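PDB 6P7L: Aln2 from Streptomyces sp. CM020, which belongs to the SnoaL-like branch of the NTF2 superfamily and probably takes part in biosynthesis of the polyketide antibiotic alnumycin. Local coordinates for residues 46-50 and 59-63; 100-106 and 119-125. All blocks are in the same frame, centred on the assembly; numbering follows the deposited sequence.

Contact 1 (46-50 and 59-63); sequences RQMHR and FAATF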
ATOM      1  N   ARG A  46      -7.079 -11.460   2.017  1.00 13.42           N
ATOM      2  CA  ARG A  46      -7.854 -12.610   1.554  1.00 15.85           C
ATOM      3  C   ARG A  46      -9.205 -12.163   1.013  1.00 13.92           C
ATOM      4  O   ARG A  46      -9.690 -12.689  -0.004  1.00 15.26           O
ATOM      5  CB  ARG A  46      -8.000 -13.609   2.696  1.00 15.18           C
ATOM      6  CG  ARG A  46      -6.602 -14.248   3.085  1.00 16.74           C
ATOM      7  CD  ARG A  46      -6.641 -15.402   4.015  1.00 35.33           C
ATOM      8  NE  ARG A  46      -5.458 -16.249   3.787  1.00 55.93           N
ATOM      9  CZ  ARG A  46      -4.276 -16.063   4.367  1.00 56.95           C
ATOM     10  NH1 ARG A  46      -4.103 -15.071   5.231  1.00 58.34           N
ATOM     11  NH2 ARG A  46      -3.263 -16.875   4.102  1.00 38.63           N
ATOM     12  N   GLN A  47      -9.828 -11.178   1.654  1.00 12.83           N
ATOM     13  CA  GLN A  47     -11.136 -10.733   1.182  1.00 17.35           C
ATOM     14  C   GLN A  47     -11.047 -10.164  -0.234  1.00 16.31           C
ATOM     15  O   GLN A  47     -11.910 -10.442  -1.087  1.00 13.90           O
ATOM     16  CB  GLN A  47     -11.705  -9.687   2.128  1.00 17.91           C
ATOM     17  CG  GLN A  47     -13.179  -9.335   1.882  1.00 12.38           C
ATOM     18  CD  GLN A  47     -13.634  -8.187   2.741  1.00 14.78           C
ATOM     19  OE1 GLN A  47     -13.042  -7.091   2.686  1.00 14.77           O
ATOM     20  NE2 GLN A  47     -14.657  -8.420   3.566  1.00 13.99           N
ATOM     21  N   MET A  48     -10.032  -9.330  -0.493  1.00 13.51           N
ATOM     22  CA  MET A  48      -9.924  -8.704  -1.811  1.00 11.69           C
ATOM     23  C   MET A  48      -9.402  -9.712  -2.840  1.00 15.57           C
ATOM     24  O   MET A  48      -9.793  -9.656  -4.019  1.00 13.16           O
ATOM     25  CB  MET A  48      -9.020  -7.467  -1.788  1.00 13.45           C
ATOM     26  CG  MET A  48      -9.606  -6.235  -1.115  1.00 21.45           C
ATOM     27  SD  MET A  48     -11.215  -5.741  -1.812  1.00 26.64           S
ATOM     28  CE  MET A  48     -12.183  -6.520  -0.609  1.00 12.08           C
ATOM     29  N   HIS A  49      -8.540 -10.654  -2.428  1.00 13.56           N
ATOM     30  CA  HIS A  49      -8.136 -11.688  -3.382  1.00 11.29           C
ATOM     31  C   HIS A  49      -9.357 -12.418  -3.914  1.00 13.75           C
ATOM     32  O   HIS A  49      -9.453 -12.686  -5.121  1.00 16.33           O
ATOM     33  CB  HIS A  49      -7.171 -12.703  -2.778  1.00 12.79           C
ATOM     34  CG  HIS A  49      -5.784 -12.168  -2.538  1.00 15.76           C
ATOM     35  ND1 HIS A  49      -4.743 -12.973  -2.124  1.00 15.65           N
ATOM     36  CD2 HIS A  49      -5.276 -10.922  -2.642  1.00 12.58           C
ATOM     37  CE1 HIS A  49      -3.646 -12.246  -1.999  1.00 19.14           C
ATOM     38  NE2 HIS A  49      -3.948 -10.988  -2.284  1.00 15.62           N
ATOM     39  N   ARG A  50     -10.311 -12.715  -3.031  1.00 13.44           N
ATOM     40  CA  ARG A  50     -11.503 -13.442  -3.449  1.00 13.17           C
ATOM     41  C   ARG A  50     -12.336 -12.582  -4.383  1.00 16.18           C
ATOM     42  O   ARG A  50     -12.789 -13.044  -5.439  1.00 20.03           O
ATOM     43  CB  ARG A  50     -12.333 -13.863  -2.239  1.00 16.79           C
ATOM     44  CG  ARG A  50     -11.671 -14.853  -1.290  1.00 17.18           C
ATOM     45  CD  ARG A  50     -12.601 -15.231  -0.165  1.00 20.57           C
ATOM     46  NE  ARG A  50     -11.967 -16.077   0.850  1.00 27.33           N
ATOM     47  CZ  ARG A  50     -12.608 -16.644   1.870  1.00 81.14           C
ATOM     48  NH1 ARG A  50     -13.917 -16.490   2.006  1.00111.36           N
ATOM     49  NH2 ARG A  50     -11.937 -17.361   2.760  1.00101.33           N
ATOM     50  N   PHE A  59     -16.154 -14.000  -1.221  1.00 15.43           N
ATOM     51  CA  PHE A  59     -16.131 -12.617  -0.752  1.00 14.12           C
ATOM     52  C   PHE A  59     -17.313 -12.335   0.168  1.00 17.83           C
ATOM     53  O   PHE A  59     -17.155 -11.813   1.279  1.00 13.88           O
ATOM     54  CB  PHE A  59     -16.147 -11.674  -1.948  1.00 15.47           C
ATOM     55  CG  PHE A  59     -16.412 -10.239  -1.586  1.00 13.20           C
ATOM     56  CD1 PHE A  59     -15.418  -9.459  -0.989  1.00 11.75           C
ATOM     57  CD2 PHE A  59     -17.652  -9.679  -1.816  1.00 20.24           C
ATOM     58  CE1 PHE A  59     -15.665  -8.174  -0.669  1.00 12.02           C
ATOM     59  CE2 PHE A  59     -17.895  -8.372  -1.482  1.00 19.51           C
ATOM     60  CZ  PHE A  59     -16.920  -7.614  -0.909  1.00 16.61           C
ATOM     61  N   ALA A  60     -18.513 -12.698  -0.275  1.00 15.76           N
ATOM     62  CA  ALA A  60     -19.700 -12.405   0.516  1.00 15.92           C
ATOM     63  C   ALA A  60     -19.723 -13.209   1.813  1.00 13.41           C
ATOM     64  O   ALA A  60     -20.279 -12.760   2.819  1.00 17.04           O
ATOM     65  CB  ALA A  60     -20.959 -12.697  -0.301  1.00 16.96           C
ATOM     66  N   ALA A  61     -19.136 -14.396   1.817  1.00 16.65           N
ATOM     67  CA  ALA A  61     -19.126 -15.229   3.019  1.00 15.43           C
ATOM     68  C   ALA A  61     -18.294 -14.620   4.134  1.00 16.52           C
ATOM     69  O   ALA A  61     -18.406 -15.053   5.296  1.00 19.07           O
ATOM     70  CB  ALA A  61     -18.595 -16.627   2.670  1.00 17.72           C
ATOM     71  N   THR A  62     -17.460 -13.633   3.813  1.00 12.76           N
ATOM     72  CA  THR A  62     -16.723 -12.958   4.866  1.00 11.02           C
ATOM     73  C   THR A  62     -17.597 -11.979   5.639  1.00 14.20           C
ATOM     74  O   THR A  62     -17.162 -11.482   6.691  1.00 16.44           O
ATOM     75  CB  THR A  62     -15.503 -12.184   4.334  1.00 15.11           C
ATOM     76  OG1 THR A  62     -15.913 -11.050   3.548  1.00 14.82           O
ATOM     77  CG2 THR A  62     -14.544 -13.083   3.554  1.00 17.79           C
ATOM     78  N   PHE A  63     -18.826 -11.718   5.161  1.00 15.79           N
ATOM     79  CA  PHE A  63     -19.749 -10.818   5.841  1.00 14.08           C
ATOM     80  C   PHE A  63     -20.682 -11.606   6.759  1.00 17.14           C
ATOM     81  O   PHE A  63     -21.039 -12.751   6.479  1.00 17.65           O
ATOM     82  CB  PHE A  63     -20.593 -10.015   4.824  1.00 13.28           C
ATOM     83  CG  PHE A  63     -19.826  -8.936   4.130  1.00 13.26           C
ATOM     84  CD1 PHE A  63     -18.963  -9.245   3.085  1.00 16.64           C
ATOM     85  CD2 PHE A  63     -19.965  -7.614   4.507  1.00 14.77           C
ATOM     86  CE1 PHE A  63     -18.229  -8.263   2.475  1.00 16.97           C
ATOM     87  CE2 PHE A  63     -19.221  -6.622   3.876  1.00 16.01           C
ATOM     88  CZ  PHE A  63     -18.353  -6.969   2.884  1.00 14.43           C
TER

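Contact 2 (100-106 and 119-125); sequences RHWFDMM and SYYATVT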
ATOM      1  N   ARG A 100      -7.825  -4.969  -9.620  1.00 11.77           N
ATOM      2  CA  ARG A 100      -7.071  -5.185  -8.390  1.00 12.35           C
ATOM      3  C   ARG A 100      -7.416  -4.045  -7.440  1.00 16.02           C
ATOM      4  O   ARG A 100      -7.335  -2.870  -7.822  1.00 12.32           O
ATOM      5  CB  ARG A 100      -5.550  -5.270  -8.608  1.00 12.34           C
ATOM      6  CG  ARG A 100      -5.112  -6.427  -9.486  1.00 13.85           C
ATOM      7  CD  ARG A 100      -5.221  -7.747  -8.765  1.00 16.42           C
ATOM      8  NE  ARG A 100      -4.898  -8.879  -9.645  1.00 14.33           N
ATOM      9  CZ  ARG A 100      -5.318 -10.127  -9.424  1.00 17.57           C
ATOM     10  NH1 ARG A 100      -6.068 -10.373  -8.371  1.00 17.87           N
ATOM     11  NH2 ARG A 100      -4.986 -11.116 -10.257  1.00 19.11           N
ATOM     12  N   HIS A 101      -7.844  -4.401  -6.227  1.00 14.26           N
ATOM     13  CA  HIS A 101      -8.165  -3.423  -5.190  1.00 15.58           C
ATOM     14  C   HIS A 101      -6.885  -3.140  -4.420  1.00 17.62           C
ATOM     15  O   HIS A 101      -6.147  -4.068  -4.079  1.00 17.96           O
ATOM     16  CB  HIS A 101      -9.249  -3.927  -4.232  1.00 16.41           C
ATOM     17  CG  HIS A 101     -10.640  -3.779  -4.763  1.00 16.24           C
ATOM     18  ND1 HIS A 101     -11.124  -4.546  -5.797  1.00 16.68           N
ATOM     19  CD2 HIS A 101     -11.631  -2.916  -4.444  1.00 20.02           C
ATOM     20  CE1 HIS A 101     -12.364  -4.193  -6.070  1.00 24.45           C
ATOM     21  NE2 HIS A 101     -12.694  -3.203  -5.266  1.00 18.33           N
ATOM     22  N   TRP A 102      -6.629  -1.855  -4.166  1.00 14.14           N
ATOM     23  CA  TRP A 102      -5.479  -1.369  -3.421  1.00 10.35           C
ATOM     24  C   TRP A 102      -6.000  -0.566  -2.231  1.00 12.06           C
ATOM     25  O   TRP A 102      -6.740   0.403  -2.420  1.00 12.99           O
ATOM     26  CB  TRP A 102      -4.610  -0.475  -4.326  1.00 12.53           C
ATOM     27  CG  TRP A 102      -4.103  -1.142  -5.520  1.00 12.59           C
ATOM     28  CD1 TRP A 102      -4.793  -1.348  -6.691  1.00 16.61           C
ATOM     29  CD2 TRP A 102      -2.819  -1.728  -5.704  1.00 14.95           C
ATOM     30  NE1 TRP A 102      -4.000  -2.007  -7.600  1.00 16.85           N
ATOM     31  CE2 TRP A 102      -2.794  -2.271  -7.010  1.00 15.06           C
ATOM     32  CE3 TRP A 102      -1.687  -1.864  -4.896  1.00 22.10           C
ATOM     33  CZ2 TRP A 102      -1.675  -2.918  -7.519  1.00 13.66           C
ATOM     34  CZ3 TRP A 102      -0.599  -2.529  -5.406  1.00 18.90           C
ATOM     35  CH2 TRP A 102      -0.602  -3.039  -6.700  1.00 16.14           C
ATOM     36  N   PHE A 103      -5.600  -0.952  -1.026  1.00 16.04           N
ATOM     37  CA  PHE A 103      -5.947  -0.235   0.196  1.00 12.98           C
ATOM     38  C   PHE A 103      -4.673   0.369   0.753  1.00 17.65           C
ATOM     39  O   PHE A 103      -3.591  -0.230   0.619  1.00 19.29           O
ATOM     40  CB  PHE A 103      -6.514  -1.141   1.282  1.00 18.50           C
ATOM     41  CG  PHE A 103      -7.808  -1.805   0.961  1.00 20.24           C
ATOM     42  CD1 PHE A 103      -8.527  -1.529  -0.201  1.00 15.26           C
ATOM     43  CD2 PHE A 103      -8.339  -2.700   1.872  1.00 18.24           C
ATOM     44  CE1 PHE A 103      -9.711  -2.178  -0.443  1.00 19.08           C
ATOM     45  CE2 PHE A 103      -9.517  -3.333   1.641  1.00 19.94           C
ATOM     46  CZ  PHE A 103     -10.205  -3.081   0.476  1.00 25.76           C
ATOM     47  N   ASP A 104      -4.800   1.507   1.430  1.00 13.40           N
ATOM     48  CA  ASP A 104      -3.653   2.121   2.086  1.00 20.83           C
ATOM     49  C   ASP A 104      -4.152   3.114   3.121  1.00 14.85           C
ATOM     50  O   ASP A 104      -5.352   3.441   3.190  1.00 14.34           O
ATOM     51  CB  ASP A 104      -2.755   2.786   1.044  1.00 20.20           C
ATOM     52  CG  ASP A 104      -1.303   2.892   1.465  1.00 36.11           C
ATOM     53  OD1 ASP A 104      -0.887   2.305   2.498  1.00 25.24           O
ATOM     54  OD2 ASP A 104      -0.577   3.579   0.717  1.00 25.62           O
ATOM     55  N   MET A 105      -3.201   3.579   3.945  1.00 18.70           N
ATOM     56  CA  MET A 105      -3.437   4.596   4.979  1.00 18.15           C
ATOM     57  C   MET A 105      -4.560   4.159   5.925  1.00 10.35           C
ATOM     58  O   MET A 105      -5.531   4.907   6.165  1.00 14.32           O
ATOM     59  CB  MET A 105      -3.793   5.972   4.388  1.00 31.72           C
ATOM     60  CG  MET A 105      -2.734   6.822   3.710  1.00 76.53           C
ATOM     61  SD  MET A 105      -1.118   6.979   4.492  1.00 38.57           S
ATOM     62  CE  MET A 105      -0.623   5.556   3.508  1.00  9.56           C
ATOM     63  N   MET A 106      -4.434   2.946   6.459  1.00 10.52           N
ATOM     64  CA  MET A 106      -5.510   2.324   7.223  1.00 10.92           C
ATOM     65  C   MET A 106      -5.343   2.536   8.724  1.00 13.05           C
ATOM     66  O   MET A 106      -4.332   2.121   9.301  1.00 12.36           O
ATOM     67  CB  MET A 106      -5.572   0.826   6.939  1.00 13.80           C
ATOM     68  CG  MET A 106      -6.697   0.156   7.636  1.00 15.87           C
ATOM     69  SD  MET A 106      -6.659  -1.624   7.329  1.00 27.59           S
ATOM     70  CE  MET A 106      -6.957  -1.646   5.545  1.00 37.31           C
ATOM     71  N   SER A 119     -10.587   2.666   8.864  1.00 13.60           N
ATOM     72  CA  SER A 119     -10.799   3.667   7.822  1.00 13.70           C
ATOM     73  C   SER A 119      -9.568   3.603   6.941  1.00 14.14           C
ATOM     74  O   SER A 119      -8.441   3.414   7.432  1.00 16.27           O
ATOM     75  CB  SER A 119     -11.012   5.083   8.386  1.00 19.44           C
ATOM     76  OG  SER A 119      -9.783   5.695   8.783  1.00 23.40           O
ATOM     77  N   TYR A 120      -9.788   3.715   5.642  1.00 12.88           N
ATOM     78  CA  TYR A 120      -8.654   3.592   4.734  1.00 12.39           C
ATOM     79  C   TYR A 120      -8.990   4.190   3.382  1.00 12.42           C
ATOM     80  O   TYR A 120     -10.151   4.469   3.063  1.00 13.00           O
ATOM     81  CB  TYR A 120      -8.243   2.142   4.555  1.00 11.83           C
ATOM     82  CG  TYR A 120      -9.341   1.172   4.211  1.00 14.06           C
ATOM     83  CD1 TYR A 120     -10.143   0.619   5.206  1.00 15.65           C
ATOM     84  CD2 TYR A 120      -9.552   0.770   2.895  1.00 13.58           C
ATOM     85  CE1 TYR A 120     -11.112  -0.329   4.901  1.00 12.73           C
ATOM     86  CE2 TYR A 120     -10.507  -0.179   2.564  1.00 13.97           C
ATOM     87  CZ  TYR A 120     -11.305  -0.715   3.582  1.00 16.74           C
ATOM     88  OH  TYR A 120     -12.272  -1.650   3.275  1.00 15.33           O
ATOM     89  N   TYR A 121      -7.933   4.399   2.600  1.00 12.18           N
ATOM     90  CA  TYR A 121      -8.056   4.769   1.206  1.00 12.67           C
ATOM     91  C   TYR A 121      -8.142   3.501   0.352  1.00 13.70           C
ATOM     92  O   TYR A 121      -7.458   2.516   0.627  1.00 15.28           O
ATOM     93  CB  TYR A 121      -6.831   5.551   0.749  1.00 12.27           C
ATOM     94  CG  TYR A 121      -6.545   6.865   1.477  1.00 12.90           C
ATOM     95  CD1 TYR A 121      -7.461   7.427   2.339  1.00 13.38           C
ATOM     96  CD2 TYR A 121      -5.352   7.536   1.272  1.00 16.31           C
ATOM     97  CE1 TYR A 121      -7.205   8.650   2.969  1.00 14.08           C
ATOM     98  CE2 TYR A 121      -5.076   8.728   1.900  1.00 15.52           C
ATOM     99  CZ  TYR A 121      -6.025   9.290   2.734  1.00 16.91           C
ATOM    100  OH  TYR A 121      -5.778  10.509   3.319  1.00 18.33           O
ATOM    101  N   ALA A 122      -8.909   3.562  -0.726  1.00 12.73           N
ATOM    102  CA  ALA A 122      -8.985   2.464  -1.674  1.00 12.66           C
ATOM    103  C   ALA A 122      -9.108   2.978  -3.097  1.00 13.16           C
ATOM    104  O   ALA A 122      -9.708   4.020  -3.361  1.00 16.65           O
ATOM    105  CB  ALA A 122     -10.157   1.514  -1.376  1.00 15.02           C
ATOM    106  N   THR A 123      -8.527   2.203  -4.012  1.00 11.46           N
ATOM    107  CA  THR A 123      -8.775   2.385  -5.429  1.00 12.42           C
ATOM    108  C   THR A 123      -8.732   1.021  -6.093  1.00 16.36           C
ATOM    109  O   THR A 123      -8.400   0.011  -5.469  1.00 14.72           O
ATOM    110  CB  THR A 123      -7.783   3.356  -6.063  1.00 15.59           C
ATOM    111  OG1 THR A 123      -8.175   3.595  -7.430  1.00 22.02           O
ATOM    112  CG2 THR A 123      -6.402   2.814  -6.013  1.00 19.07           C
ATOM    113  N   VAL A 124      -9.146   1.003  -7.346  1.00 14.38           N
ATOM    114  CA  VAL A 124      -9.139  -0.198  -8.173  1.00 12.55           C
ATOM    115  C   VAL A 124      -8.388   0.133  -9.449  1.00 12.44           C
ATOM    116  O   VAL A 124      -8.703   1.128 -10.126  1.00 15.07           O
ATOM    117  CB  VAL A 124     -10.561  -0.691  -8.475  1.00 16.96           C
ATOM    118  CG1 VAL A 124     -10.518  -1.895  -9.372  1.00 18.77           C
ATOM    119  CG2 VAL A 124     -11.249  -1.032  -7.170  1.00 18.37           C
ATOM    120  N   THR A 125      -7.392  -0.698  -9.765  1.00 13.08           N
ATOM    121  CA  THR A 125      -6.793  -0.679 -11.090  1.00 12.02           C
ATOM    122  C   THR A 125      -7.486  -1.735 -11.939  1.00 13.62           C
ATOM    123  O   THR A 125      -7.882  -2.793 -11.444  1.00 12.36           O
ATOM    124  CB  THR A 125      -5.280  -0.927 -11.063  1.00 15.33           C
ATOM    125  OG1 THR A 125      -4.988  -2.162 -10.433  1.00 17.43           O
ATOM    126  CG2 THR A 125      -4.527   0.201 -10.295  1.00 20.95           C
TER

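Contact 1 (46-50 and 59-63)
Gln47 donates from NE2 to OG1 of Thr62 in a hydrogen bond of 2.9 Å that is almost perfectly straight (178° at the hydrogen) and lies in the plane of the amide. The same hydroxyl gives its own proton to the backbone, OG1 of Thr62 to O of Phe59 at 2.7 Å. That carbonyl also accepts from the Thr62 amide and is thus gripped twice. With OG1 of Thr62 set between backbone N and carbonyl carbon (chi1 69°), the hydroxyl can reach the carbonyl and Gln47 together. The Gln47 amide is fixed further by Ser154, through NE2, and by Arg157, through OE1. NH1 of Arg50 bonds to the carbonyl of Gly58.

The van der Waals contacts centre on Phe59. CG of Gln47 lies 3.6 Å from CD1 of the Phe59 ring, and Met48, bent at its second and third torsions, brings CE to 3.9 Å from CE1 of Phe59. NE2 of Gln47 approaches the Phe63 ring obliquely, 3.7 Å from CE1 of Phe63, with amide and ring planes 12° apart. The extended Arg50 side chain runs antiparallel to that of Thr62, NH1 of Arg50 lying 3.8 Å from CG2 of Thr62.

Helix 34-52 is thereby joined to helix 56-60 and the turn after it; helix 80-90 and strand 151-161 pack against Phe59 and Phe63.

Contact 2 (100-106 and 119-125)
On the face that also carries Arg100 and Asp104, the Trp102 indole reaches diagonally past its partner Thr123 to Thr125: NE1 of Trp102 donates to OG1 of Thr125 at 3.0 Å. Chi1 of 57° sets this OG1 between backbone N and carbonyl carbon, where it meets the indole N-H nearly head-on (162° at the hydrogen) and close to the ring plane. Paired backbone bonds link Arg100 with Thr125, Trp102 with Thr123 and Asp104 with Tyr121; between them lie the non-hydrogen-bonded pairs His101-Val124 and Phe103-Ala122.

Packing is tight on the face of Phe103 and His101. CE2 of Tyr120 sits over the centre of the Phe103 ring, 3.4 Å from CD2 of Phe103, with the ring planes at 36°. CG2 of Val124 lies over one face of the His101 imidazole, 3.2 Å from NE2 of His101, a close CH-pi contact. Asp52 holds the imidazole through ND1, and its NE2 bonds to a glycerol.

Close packing continues at the corner, where CG of Met105 is 3.5 Å from CE2 of Tyr121. The third subunit covers both residues, its Asp52 bonding to the Tyr121 hydroxyl. Met106 is looser, its CE over the Tyr120 ring and 3.9 Å from CD1 of Tyr120; Met106 and Asp104 keep some exposure.

Strands 98-110 and 116-127 form a beta hairpin at one side of the curved sheet of the NTF2-like alpha+beta fold; the face bearing His101, Phe103 and Tyr120 turns toward helix 34-52, as expected for the cone-shaped pocket of this superfamily.

The two contacts follow one another along the chain, with centres 15 Å apart, and meet through Met48. CG of Met48 lies 3.6 Å from CZ of Phe103, and SD of Met48 lies 3.6 Å from CG of His101, so the helix that contact 1 anchors to Phe59 is also packed on the inner face of the hairpin of contact 2. A bound glycerol, probably from the crystallisation liquor, lies about 4 Å from the Phe59 side chain, and one lies about 3 Å from that of His101 (nearest atoms), which may mark a pocket. His49 of segment 46-50, which takes no part in contact 1 itself, bonds through NE2 to O of Met105 of the second subunit.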